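Local coordinates for protein putative exonuclease (Eubacterium rectale, PDB 3L0A) that binds a zinc ion through four cysteines and is probably a hydrolase, a putative exonuclease of the PDDEXK-like clan, at residues G40-L44 and N45-E49; V62-F66 and E67-D71; D104-F107 and M108-S112; C244-C247 and R248-V252. All blocks are in the same frame, centred on the assembly; numbering follows the deposited sequence.

Interaction 1 (G40-L44 and N45-E49)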
loop_
_atom_site.group_PDB
_atom_site.type_symbol
_atom_site.label_atom_id
_atom_site.label_comp_id
_atom_site.label_asym_id
_atom_site.label_seq_id
_atom_site.Cartn_x
_atom_site.Cartn_y
_atom_site.Cartn_z
ATOM N N GLY A 40 26.487 -5.884 9.500
ATOM C CA GLY A 40 27.295 -6.968 9.012
ATOM C C GLY A 40 28.246 -7.557 10.036
ATOM O O GLY A 40 28.533 -8.772 9.996
HETATM N N MSE A 41 28.748 -6.695 10.918
HETATM C CA MSE A 41 29.711 -7.106 11.957
HETATM C C MSE A 41 28.958 -7.720 13.140
HETATM O O MSE A 41 29.385 -8.718 13.683
HETATM C CB MSE A 41 30.543 -5.910 12.426
HETATM C CG MSE A 41 31.563 -5.419 11.399
HETATM SE SE MSE A 41 32.935 -6.718 11.044
HETATM C CE MSE A 41 34.086 -6.223 12.537
ATOM N N GLU A 42 27.799 -7.163 13.503
ATOM C CA GLU A 42 26.960 -7.779 14.520
ATOM C C GLU A 42 26.426 -9.182 14.131
ATOM O O GLU A 42 26.319 -10.066 14.990
ATOM C CB GLU A 42 25.821 -6.834 14.874
ATOM C CG GLU A 42 26.321 -5.523 15.439
ATOM C CD GLU A 42 27.130 -5.719 16.688
ATOM O OE1 GLU A 42 26.529 -6.017 17.735
ATOM O OE2 GLU A 42 28.374 -5.559 16.643
ATOM N N LYS A 43 26.119 -9.405 12.853
ATOM C CA LYS A 43 25.747 -10.759 12.372
ATOM C C LYS A 43 26.890 -11.774 12.503
ATOM O O LYS A 43 26.651 -12.934 12.872
ATOM C CB LYS A 43 25.259 -10.745 10.911
ATOM C CG LYS A 43 23.763 -10.460 10.752
ATOM C CD LYS A 43 23.334 -10.369 9.241
ATOM C CE LYS A 43 22.825 -11.713 8.640
ATOM N NZ LYS A 43 22.883 -11.797 7.136
ATOM N N LEU A 44 28.110 -11.335 12.182
ATOM C CA LEU A 44 29.310 -12.162 12.292
ATOM C C LEU A 44 29.620 -12.566 13.731
ATOM O O LEU A 44 29.822 -13.747 13.992
ATOM C CB LEU A 44 30.515 -11.417 11.713
ATOM C CG LEU A 44 30.539 -11.215 10.203
ATOM C CD1 LEU A 44 31.413 -10.004 9.866
ATOM C CD2 LEU A 44 31.034 -12.501 9.506
ATOM N N ASN A 45 29.682 -11.574 14.635
ATOM C CA ASN A 45 29.855 -11.779 16.098
ATOM C C ASN A 45 28.827 -12.725 16.710
ATOM O O ASN A 45 29.069 -13.310 17.765
ATOM C CB ASN A 45 29.642 -10.467 16.895
ATOM C CG ASN A 45 30.638 -9.353 16.564
ATOM O OD1 ASN A 45 31.730 -9.581 16.019
ATOM N ND2 ASN A 45 30.246 -8.123 16.911
ATOM N N GLY A 46 27.651 -12.807 16.088
ATOM C CA GLY A 46 26.521 -13.532 16.664
ATOM C C GLY A 46 25.730 -12.724 17.683
ATOM O O GLY A 46 25.041 -13.288 18.516
ATOM N N ARG A 47 25.813 -11.400 17.618
ATOM C CA ARG A 47 25.080 -10.543 18.560
ATOM C C ARG A 47 23.795 -9.987 17.961
ATOM O O ARG A 47 23.028 -9.320 18.655
ATOM C CB ARG A 47 25.972 -9.404 19.033
ATOM C CG ARG A 47 27.282 -9.906 19.565
ATOM C CD ARG A 47 27.998 -8.866 20.372
ATOM N NE ARG A 47 28.265 -7.696 19.556
ATOM C CZ ARG A 47 29.004 -6.666 19.947
ATOM N NH1 ARG A 47 29.582 -6.652 21.155
ATOM N NH2 ARG A 47 29.180 -5.634 19.124
ATOM N N TRP A 48 23.583 -10.261 16.673
ATOM C CA TRP A 48 22.351 -9.943 15.985
ATOM C C TRP A 48 21.985 -11.116 15.074
ATOM O O TRP A 48 22.775 -11.434 14.175
ATOM C CB TRP A 48 22.517 -8.667 15.157
ATOM C CG TRP A 48 21.233 -8.245 14.579
ATOM C CD1 TRP A 48 20.815 -8.429 13.314
ATOM C CD2 TRP A 48 20.155 -7.624 15.273
ATOM N NE1 TRP A 48 19.540 -7.952 13.155
ATOM C CE2 TRP A 48 19.116 -7.447 14.355
ATOM C CE3 TRP A 48 19.976 -7.188 16.592
ATOM C CZ2 TRP A 48 17.897 -6.862 14.706
ATOM C CZ3 TRP A 48 18.766 -6.602 16.943
ATOM C CH2 TRP A 48 17.744 -6.443 15.999
ATOM N N GLU A 49 20.839 -11.775 15.331
ATOM C CA GLU A 49 20.201 -12.716 14.361
ATOM C C GLU A 49 18.890 -12.086 13.876
ATOM O O GLU A 49 18.119 -11.578 14.682
ATOM C CB GLU A 49 19.948 -14.122 14.964
HETATM O O HOH W 1 23.828 -6.419 17.738
#

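Interaction 2 (V62-F66 and E67-D71)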
loop_
_atom_site.group_PDB
_atom_site.type_symbol
_atom_site.label_atom_id
_atom_site.label_comp_id
_atom_site.label_asym_id
_atom_site.label_seq_id
_atom_site.Cartn_x
_atom_site.Cartn_y
_atom_site.Cartn_z
ATOM N N VAL A 62 10.656 -24.183 -0.786
ATOM C CA VAL A 62 10.761 -24.617 -2.149
ATOM C C VAL A 62 12.128 -25.206 -2.438
ATOM O O VAL A 62 12.200 -26.265 -3.095
ATOM C CB VAL A 62 10.443 -23.481 -3.125
ATOM C CG1 VAL A 62 10.711 -23.946 -4.502
ATOM C CG2 VAL A 62 8.955 -22.988 -2.963
ATOM N N ASP A 63 13.209 -24.581 -1.952
ATOM C CA ASP A 63 14.563 -25.205 -2.096
ATOM C C ASP A 63 14.552 -26.602 -1.522
ATOM O O ASP A 63 15.027 -27.586 -2.115
ATOM C CB ASP A 63 15.632 -24.451 -1.301
ATOM C CG ASP A 63 16.160 -23.258 -2.008
ATOM O OD1 ASP A 63 16.082 -23.207 -3.247
ATOM O OD2 ASP A 63 16.670 -22.359 -1.308
ATOM N N SER A 64 14.020 -26.680 -0.315
ATOM C CA SER A 64 13.978 -27.930 0.370
ATOM C C SER A 64 13.165 -29.001 -0.370
ATOM O O SER A 64 13.533 -30.179 -0.330
ATOM C CB SER A 64 13.464 -27.769 1.777
ATOM O OG SER A 64 13.855 -28.948 2.459
ATOM N N TYR A 65 12.072 -28.604 -1.027
ATOM C CA TYR A 65 11.306 -29.565 -1.853
ATOM C C TYR A 65 12.229 -30.178 -2.912
ATOM O O TYR A 65 12.301 -31.409 -3.016
ATOM C CB TYR A 65 10.059 -28.953 -2.511
ATOM C CG TYR A 65 9.409 -29.903 -3.476
ATOM C CD1 TYR A 65 8.623 -30.928 -3.032
ATOM C CD2 TYR A 65 9.647 -29.809 -4.816
ATOM C CE1 TYR A 65 8.078 -31.822 -3.907
ATOM C CE2 TYR A 65 9.111 -30.673 -5.680
ATOM C CZ TYR A 65 8.328 -31.691 -5.220
ATOM O OH TYR A 65 7.788 -32.554 -6.084
ATOM N N PHE A 66 12.974 -29.349 -3.646
ATOM C CA PHE A 66 13.807 -29.879 -4.732
ATOM C C PHE A 66 15.025 -30.695 -4.288
ATOM O O PHE A 66 15.462 -31.585 -5.036
ATOM C CB PHE A 66 14.201 -28.765 -5.693
ATOM C CG PHE A 66 13.041 -28.233 -6.477
ATOM C CD1 PHE A 66 12.568 -28.892 -7.581
ATOM C CD2 PHE A 66 12.409 -27.084 -6.113
ATOM C CE1 PHE A 66 11.495 -28.387 -8.308
ATOM C CE2 PHE A 66 11.326 -26.587 -6.848
ATOM C CZ PHE A 66 10.882 -27.253 -7.932
ATOM N N GLU A 67 15.534 -30.426 -3.078
ATOM C CA GLU A 67 16.681 -31.160 -2.487
ATOM C C GLU A 67 16.254 -32.472 -1.830
ATOM O O GLU A 67 17.103 -33.351 -1.590
ATOM C CB GLU A 67 17.423 -30.241 -1.476
ATOM C CG GLU A 67 18.621 -30.819 -0.693
ATOM C CD GLU A 67 19.241 -29.806 0.309
ATOM O OE1 GLU A 67 18.480 -29.117 1.028
ATOM O OE2 GLU A 67 20.493 -29.701 0.380
ATOM N N GLY A 68 14.951 -32.631 -1.556
ATOM C CA GLY A 68 14.442 -33.834 -0.870
ATOM C C GLY A 68 14.773 -33.797 0.613
ATOM O O GLY A 68 15.073 -34.821 1.230
ATOM N N SER A 69 14.723 -32.596 1.162
ATOM C CA SER A 69 15.029 -32.349 2.558
ATOM C C SER A 69 13.850 -31.616 3.221
ATOM O O SER A 69 14.051 -30.868 4.169
ATOM C CB SER A 69 16.294 -31.457 2.668
ATOM O OG SER A 69 16.067 -30.128 2.151
ATOM N N LEU A 70 12.638 -31.815 2.696
ATOM C CA LEU A 70 11.459 -31.087 3.147
ATOM C C LEU A 70 11.011 -31.534 4.530
ATOM O O LEU A 70 10.564 -30.701 5.328
ATOM C CB LEU A 70 10.310 -31.269 2.155
ATOM C CG LEU A 70 9.061 -30.388 2.289
ATOM C CD1 LEU A 70 9.391 -28.903 2.461
ATOM C CD2 LEU A 70 8.213 -30.591 1.053
ATOM N N ASP A 71 11.114 -32.835 4.819
ATOM C CA ASP A 71 10.669 -33.354 6.130
ATOM C C ASP A 71 11.420 -32.646 7.236
ATOM O O ASP A 71 10.828 -32.262 8.250
ATOM C CB ASP A 71 10.895 -34.869 6.267
ATOM C CG ASP A 71 10.204 -35.454 7.502
ATOM O OD1 ASP A 71 8.960 -35.526 7.515
ATOM O OD2 ASP A 71 10.890 -35.836 8.476
#

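Interaction 3 (D104-F107 and M108-S112)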
loop_
_atom_site.group_PDB
_atom_site.type_symbol
_atom_site.label_atom_id
_atom_site.label_comp_id
_atom_site.label_asym_id
_atom_site.label_seq_id
_atom_site.Cartn_x
_atom_site.Cartn_y
_atom_site.Cartn_z
ATOM N N ASP A 104 5.881 -27.628 -16.305
ATOM C CA ASP A 104 6.671 -27.053 -17.416
ATOM C C ASP A 104 8.008 -27.795 -17.675
ATOM O O ASP A 104 8.978 -27.625 -16.944
ATOM C CB ASP A 104 6.931 -25.549 -17.135
ATOM C CG ASP A 104 7.440 -24.785 -18.374
ATOM O OD1 ASP A 104 6.594 -24.331 -19.168
ATOM O OD2 ASP A 104 8.683 -24.654 -18.554
ATOM N N GLU A 105 8.071 -28.595 -18.738
ATOM C CA GLU A 105 9.277 -29.370 -19.061
ATOM C C GLU A 105 10.520 -28.516 -19.202
ATOM O O GLU A 105 11.585 -28.876 -18.705
ATOM C CB GLU A 105 9.098 -30.188 -20.352
ATOM C CG GLU A 105 8.131 -31.348 -20.222
ATOM C CD GLU A 105 8.288 -32.403 -21.334
ATOM O OE1 GLU A 105 8.977 -32.118 -22.342
ATOM O OE2 GLU A 105 7.742 -33.525 -21.162
ATOM N N TYR A 106 10.397 -27.399 -19.905
ATOM C CA TYR A 106 11.543 -26.525 -20.141
ATOM C C TYR A 106 12.117 -26.017 -18.800
ATOM O O TYR A 106 13.310 -26.149 -18.520
ATOM C CB TYR A 106 11.148 -25.356 -21.060
ATOM C CG TYR A 106 12.357 -24.584 -21.588
ATOM C CD1 TYR A 106 13.210 -25.136 -22.541
ATOM C CD2 TYR A 106 12.666 -23.318 -21.097
ATOM C CE1 TYR A 106 14.315 -24.436 -23.001
ATOM C CE2 TYR A 106 13.767 -22.623 -21.556
ATOM C CZ TYR A 106 14.575 -23.182 -22.499
ATOM O OH TYR A 106 15.658 -22.464 -22.910
ATOM N N PHE A 107 11.257 -25.501 -17.951
ATOM C CA PHE A 107 11.696 -24.991 -16.660
ATOM C C PHE A 107 12.321 -26.141 -15.895
ATOM O O PHE A 107 13.428 -26.009 -15.373
ATOM C CB PHE A 107 10.507 -24.385 -15.911
ATOM C CG PHE A 107 10.865 -23.530 -14.653
ATOM C CD1 PHE A 107 11.494 -24.081 -13.542
ATOM C CD2 PHE A 107 10.500 -22.184 -14.593
ATOM C CE1 PHE A 107 11.767 -23.314 -12.409
ATOM C CE2 PHE A 107 10.756 -21.408 -13.459
ATOM C CZ PHE A 107 11.381 -21.969 -12.378
HETATM N N MSE A 108 11.651 -27.292 -15.861
HETATM C CA MSE A 108 12.227 -28.452 -15.131
HETATM C C MSE A 108 13.618 -28.845 -15.670
HETATM O O MSE A 108 14.397 -29.429 -14.959
HETATM C CB MSE A 108 11.283 -29.674 -15.095
HETATM C CG MSE A 108 10.109 -29.544 -14.131
HETATM SE SE MSE A 108 10.590 -29.012 -12.361
HETATM C CE MSE A 108 11.196 -30.712 -11.707
ATOM N N LYS A 109 13.972 -28.524 -16.897
ATOM C CA LYS A 109 15.303 -28.905 -17.362
ATOM C C LYS A 109 16.367 -28.078 -16.677
ATOM O O LYS A 109 17.463 -28.556 -16.454
ATOM C CB LYS A 109 15.452 -28.776 -18.878
ATOM C CG LYS A 109 14.660 -29.767 -19.710
ATOM C CD LYS A 109 14.487 -29.204 -21.160
ATOM C CE LYS A 109 13.847 -30.203 -22.178
ATOM N NZ LYS A 109 13.444 -29.483 -23.446
ATOM N N TYR A 110 16.067 -26.831 -16.355
ATOM C CA TYR A 110 17.081 -25.985 -15.703
ATOM C C TYR A 110 17.226 -26.383 -14.233
ATOM O O TYR A 110 18.277 -26.160 -13.603
ATOM C CB TYR A 110 16.745 -24.519 -15.843
ATOM C CG TYR A 110 17.045 -23.964 -17.171
ATOM C CD1 TYR A 110 16.223 -24.238 -18.251
ATOM C CD2 TYR A 110 18.154 -23.145 -17.385
ATOM C CE1 TYR A 110 16.501 -23.729 -19.507
ATOM C CE2 TYR A 110 18.430 -22.630 -18.649
ATOM C CZ TYR A 110 17.603 -22.932 -19.706
ATOM O OH TYR A 110 17.859 -22.443 -20.974
HETATM N N MSE A 111 16.170 -27.000 -13.705
HETATM C CA MSE A 111 16.175 -27.440 -12.340
HETATM C C MSE A 111 16.779 -28.835 -12.228
HETATM O O MSE A 111 16.808 -29.390 -11.135
HETATM C CB MSE A 111 14.757 -27.439 -11.770
HETATM C CG MSE A 111 14.161 -26.093 -11.701
HETATM SE SE MSE A 111 15.186 -24.906 -10.509
HETATM C CE MSE A 111 15.439 -25.982 -8.914
ATOM N N SER A 112 17.296 -29.409 -13.308
ATOM C CA SER A 112 17.682 -30.836 -13.252
ATOM C C SER A 112 19.141 -31.076 -12.790
ATOM O O SER A 112 19.590 -32.221 -12.726
ATOM C CB SER A 112 17.415 -31.533 -14.596
ATOM O OG SER A 112 18.216 -31.010 -15.632
#

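Interaction 4 (C244-C247 and R248-V252). With ZN (zinc ion), chain B.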
loop_
_atom_site.group_PDB
_atom_site.type_symbol
_atom_site.label_atom_id
_atom_site.label_comp_id
_atom_site.label_asym_id
_atom_site.label_seq_id
_atom_site.Cartn_x
_atom_site.Cartn_y
_atom_site.Cartn_z
ATOM N N CYS A 244 18.331 0.547 10.040
ATOM C CA CYS A 244 17.944 -0.854 10.092
ATOM C C CYS A 244 17.589 -1.196 11.544
ATOM O O CYS A 244 17.831 -0.411 12.476
ATOM C CB CYS A 244 19.097 -1.742 9.571
ATOM S SG CYS A 244 20.565 -1.709 10.645
ATOM N N ASP A 245 17.004 -2.361 11.747
ATOM C CA ASP A 245 16.518 -2.770 13.057
ATOM C C ASP A 245 17.688 -2.959 14.045
ATOM O O ASP A 245 17.587 -2.579 15.235
ATOM C CB ASP A 245 15.664 -4.051 12.946
ATOM C CG ASP A 245 14.208 -3.800 12.421
ATOM O OD1 ASP A 245 13.607 -2.713 12.642
ATOM O OD2 ASP A 245 13.628 -4.755 11.839
ATOM N N CYS A 246 18.799 -3.512 13.548
ATOM C CA CYS A 246 20.033 -3.701 14.362
ATOM C C CYS A 246 20.528 -2.366 14.884
ATOM O O CYS A 246 20.752 -2.201 16.071
ATOM C CB CYS A 246 21.159 -4.387 13.550
ATOM S SG CYS A 246 22.707 -4.653 14.428
ATOM N N CYS A 247 20.662 -1.409 13.972
ATOM C CA CYS A 247 21.025 -0.049 14.349
ATOM C C CYS A 247 20.109 0.516 15.429
ATOM O O CYS A 247 20.572 1.125 16.384
ATOM C CB CYS A 247 21.046 0.863 13.120
ATOM S SG CYS A 247 22.646 0.925 12.285
ATOM N N ARG A 248 18.811 0.293 15.289
ATOM C CA ARG A 248 17.844 0.878 16.204
ATOM C C ARG A 248 17.871 0.211 17.571
ATOM O O ARG A 248 17.747 0.883 18.593
ATOM C CB ARG A 248 16.426 0.832 15.620
ATOM C CG ARG A 248 16.243 1.669 14.328
ATOM C CD ARG A 248 14.797 1.929 13.997
ATOM N NE ARG A 248 14.260 0.851 13.194
ATOM C CZ ARG A 248 14.414 0.738 11.888
ATOM N NH1 ARG A 248 15.070 1.636 11.177
ATOM N NH2 ARG A 248 13.902 -0.302 11.281
ATOM N N HIS A 249 18.000 -1.108 17.583
ATOM C CA HIS A 249 18.165 -1.868 18.831
ATOM C C HIS A 249 19.362 -1.416 19.631
ATOM O O HIS A 249 19.322 -1.364 20.841
ATOM C CB HIS A 249 18.344 -3.358 18.540
ATOM C CG HIS A 249 18.468 -4.187 19.778
ATOM N ND1 HIS A 249 17.371 -4.672 20.457
ATOM C CD2 HIS A 249 19.556 -4.584 20.482
ATOM C CE1 HIS A 249 17.780 -5.363 21.507
ATOM N NE2 HIS A 249 19.101 -5.315 21.554
ATOM N N ASN A 250 20.441 -1.106 18.924
ATOM C CA ASN A 250 21.709 -0.738 19.555
ATOM C C ASN A 250 21.939 0.751 19.842
ATOM O O ASN A 250 22.956 1.105 20.400
ATOM C CB ASN A 250 22.837 -1.290 18.680
ATOM C CG ASN A 250 22.989 -2.779 18.822
ATOM O OD1 ASN A 250 23.647 -3.238 19.745
ATOM N ND2 ASN A 250 22.396 -3.549 17.904
ATOM N N ARG A 251 20.999 1.629 19.472
ATOM C CA ARG A 251 21.211 3.053 19.634
ATOM C C ARG A 251 21.121 3.442 21.077
ATOM O O ARG A 251 20.264 2.937 21.786
ATOM C CB ARG A 251 20.189 3.859 18.828
ATOM C CG ARG A 251 20.412 5.358 18.895
ATOM C CD ARG A 251 19.525 6.115 17.936
ATOM N NE ARG A 251 19.481 5.474 16.625
ATOM C CZ ARG A 251 18.461 5.556 15.777
ATOM N NH1 ARG A 251 17.397 6.267 16.083
ATOM N NH2 ARG A 251 18.509 4.917 14.617
ATOM N N VAL A 252 21.995 4.362 21.496
ATOM C CA VAL A 252 22.045 4.882 22.847
ATOM C C VAL A 252 22.141 6.360 22.661
ATOM O O VAL A 252 23.175 6.871 22.233
ATOM C CB VAL A 252 23.277 4.370 23.621
ATOM C CG1 VAL A 252 23.330 4.961 25.028
ATOM C CG2 VAL A 252 23.292 2.828 23.694
HETATM ZN ZN ZN B . 22.187 -0.234 10.145
#

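Interaction 1 (G40-L44 and N45-E49)
Glu42 and Arg47 meet carboxylate to guanidinium, and the two planes stand 53° apart. Even so, the carboxylate carbon of Glu42 lies at the guanidinium edge in its plane, so this is an edge-on salt bridge and no stack. Its main bond runs from Arg47 NH2 to Glu42 OE2 over 2.6 Å, nearly straight at 168°, on the syn lone pair of that oxygen; a weak bond from Arg47 NE to Glu42 OE1, 3.0 Å, adds a second tie. The Glu42 chain bends at chi2 (-60°), which sets the carboxylate alongside the turn where Arg47 can meet it. A water that donates to Glu42 OE1 at 2.7 Å also gives a weak bond to Arg47 O, linking the same carboxylate to the backbone after the turn. Behind it, Glu42 O accepts from both Arg47 N and Trp48 N. With Gly46 N weakly bonded to Lys43 O at 3.4 Å, and Gly46 at positive phi, this is the Schellman motif that ends helix 37-45. Trp48 CB packs on Glu42 CB at 3.8 Å, while the indole continues on to helix 245-250. With an alanine in place of Glu42, the Arg47 guanidinium would probably lose its carboxylate mate and be set free to turn. The charge pair thus bolts a side chain beyond the helix end to the last helical turn, and the Glu42 negative charge is probably balanced locally by Arg47.

Interaction 2 (V62-F66 and E67-D71)
Ser64 and Ser69 bring their hydroxyls to within 2.5 Å, OG to OG, in a hydrogen bond whose donor is not settled; the place of Ser64 OG is less sure, so the shortness carries no weight. In Ser64 the hydroxyl lies opposite the backbone N (chi1 -162°), which turns it along the helix toward the residues that follow. The other side-chain meeting is apolar: Leu70 CD2 comes to the edge of the Tyr65 ring, near its plane, 4.1 Å from Tyr65 CD1, and the two side chains cross at a slant. The far end of that tyrosine is fixed from outside, its hydroxyl being hydrogen-bonded to Glu102. Phe66, next along, takes Tyr65 CD2 over the centre of one ring face, 3.9 Å above the plane, with Val62 CG1 at its edge; both Val62 and Phe66 then pack on helix 89-102 and strand 140-147.

What positions the two serines is the backbone. Ser69 N bonds to Ser64 O at 3.1 Å, with an N-H...O angle of 167°, and Gly68 N reaches Tyr65 O at 3.3 Å from above the carbonyl plane. Just before it, Glu67 N closes the last regular helical bond on Asp63 O at 3.0 Å. Gly68 has positive phi (75°), and the two bonds back into the last turn identify a Schellman motif, which ends helix 54-67 and leads through Ser69, at the N-cap position, into helix 70-76.

Interaction 3 (D104-F107 and M108-S112)
Met108 N closes the first turn of helix 105-110 on Asp104 O at 2.9 Å and 171°, whereas further along Tyr110 N reaches Phe107 O (2.9 Å) from well above the carbonyl plane, an i to i-3 bond consistent with a tighter, 3-10-like turn toward the helix end. Tyr106 and Tyr110, four residues apart, form an offset edge-to-face pair: the edge of Tyr110 points at the face of Tyr106, the centroids are 5.3 Å apart and the planes stand at 61°. Tyr110 CE1 is the atom over that face, 3.6 Å from Tyr106 CE2. The hydroxyls meet as well, Tyr110 OH donating to Tyr106 OH at 2.9 Å, so the pair is held at the rings and again at their phenol ends. Tyr106 gets there with CG opposite its own nitrogen (chi1 -168°).

Asp104 is the N-cap of this short helix: its OD2 accepts from Phe107 N at 2.8 Å on the anti lone pair, while OD1 is taken by Leu253 N of the third subunit, so one carboxylate serves both a helix start and a subunit interface.

Phe107 and Met111 lie side by side, pointing the same way, with Met111 CG 3.7 Å from Phe107 CE1 at the ring edge. The selenium of this selenomethionine makes an oblique Met-aromatic contact with the same ring. Beyond them Phe107 packs on strands 140-147 and 204-209, and Pro256 of the third subunit rests against both tyrosines.

Interaction 4 (C244-C247 and R248-V252)
The Arg248 guanidinium carries Cys244 O over the centre of one face, 3.6 Å above the plane, with Asp245 N offset toward the rim on that same face. Its NH2 turns to Asp245 OD1, a salt bridge of 2.8 Å; carboxylate and guanidinium stand at 90°, and OD1 is met from above the carboxylate plane. The arginine chain folds at chi3 (-88°), which brings its head back over the helix start, and NE goes on to Glu201 O of the second subunit. In a second flat group, the Asn250 amide, ND2 donates to Cys246 O at 2.8 Å with the acceptor in the amide plane. Asn250 N bonds to that oxygen from the opposite face of the carbonyl, so two donors grip it.

The start of helix 245-250, with its N-cap residue Cys244, forms part of a four-cysteine zinc site of the CxxC kind: Cys244 SG at 2.2 Å and Cys247 SG at 2.5 Å bind the zinc ion, completed by Cys36 and Cys241. The Cys244 sulfur, already on the metal, makes the capping bond too, accepting from Cys247 N at 3.3 Å.

An alanine in place of Arg248 would probably leave Asp245 without this charged partner and the Glu201 carbonyl of the second subunit without its donor. Further along, Arg251 pairs with Glu242 and with Asp203 of the second subunit, and the main-chain oxygens of Arg248 and Arg251 accept from Arg100 of that subunit.

Overall arrangement
All four contacts are local and follow one another along the chain, none nested or crossed. Interaction 1 closes the turn leaving helix 37-45; interaction 2 joins the next helix, 54-67, to helix 70-76. Interaction 3 spans the short helix 105-110 ahead of strand 114-123. Interaction 4 covers the zinc-bearing helix near the C-terminal end. In space they fall into two pairs: interactions 1 and 4 touch, Trp48 CZ3 lying 3.6 Å from His249 CB, while Phe66 of interaction 2 meets the selenomethionines of interaction 3. The pairs do not touch: the nearest atoms of interactions 1 and 2 are about 15 Å apart, and the centres of interactions 3 and 4 about 43 Å. Each of those last two faces a different neighbouring subunit.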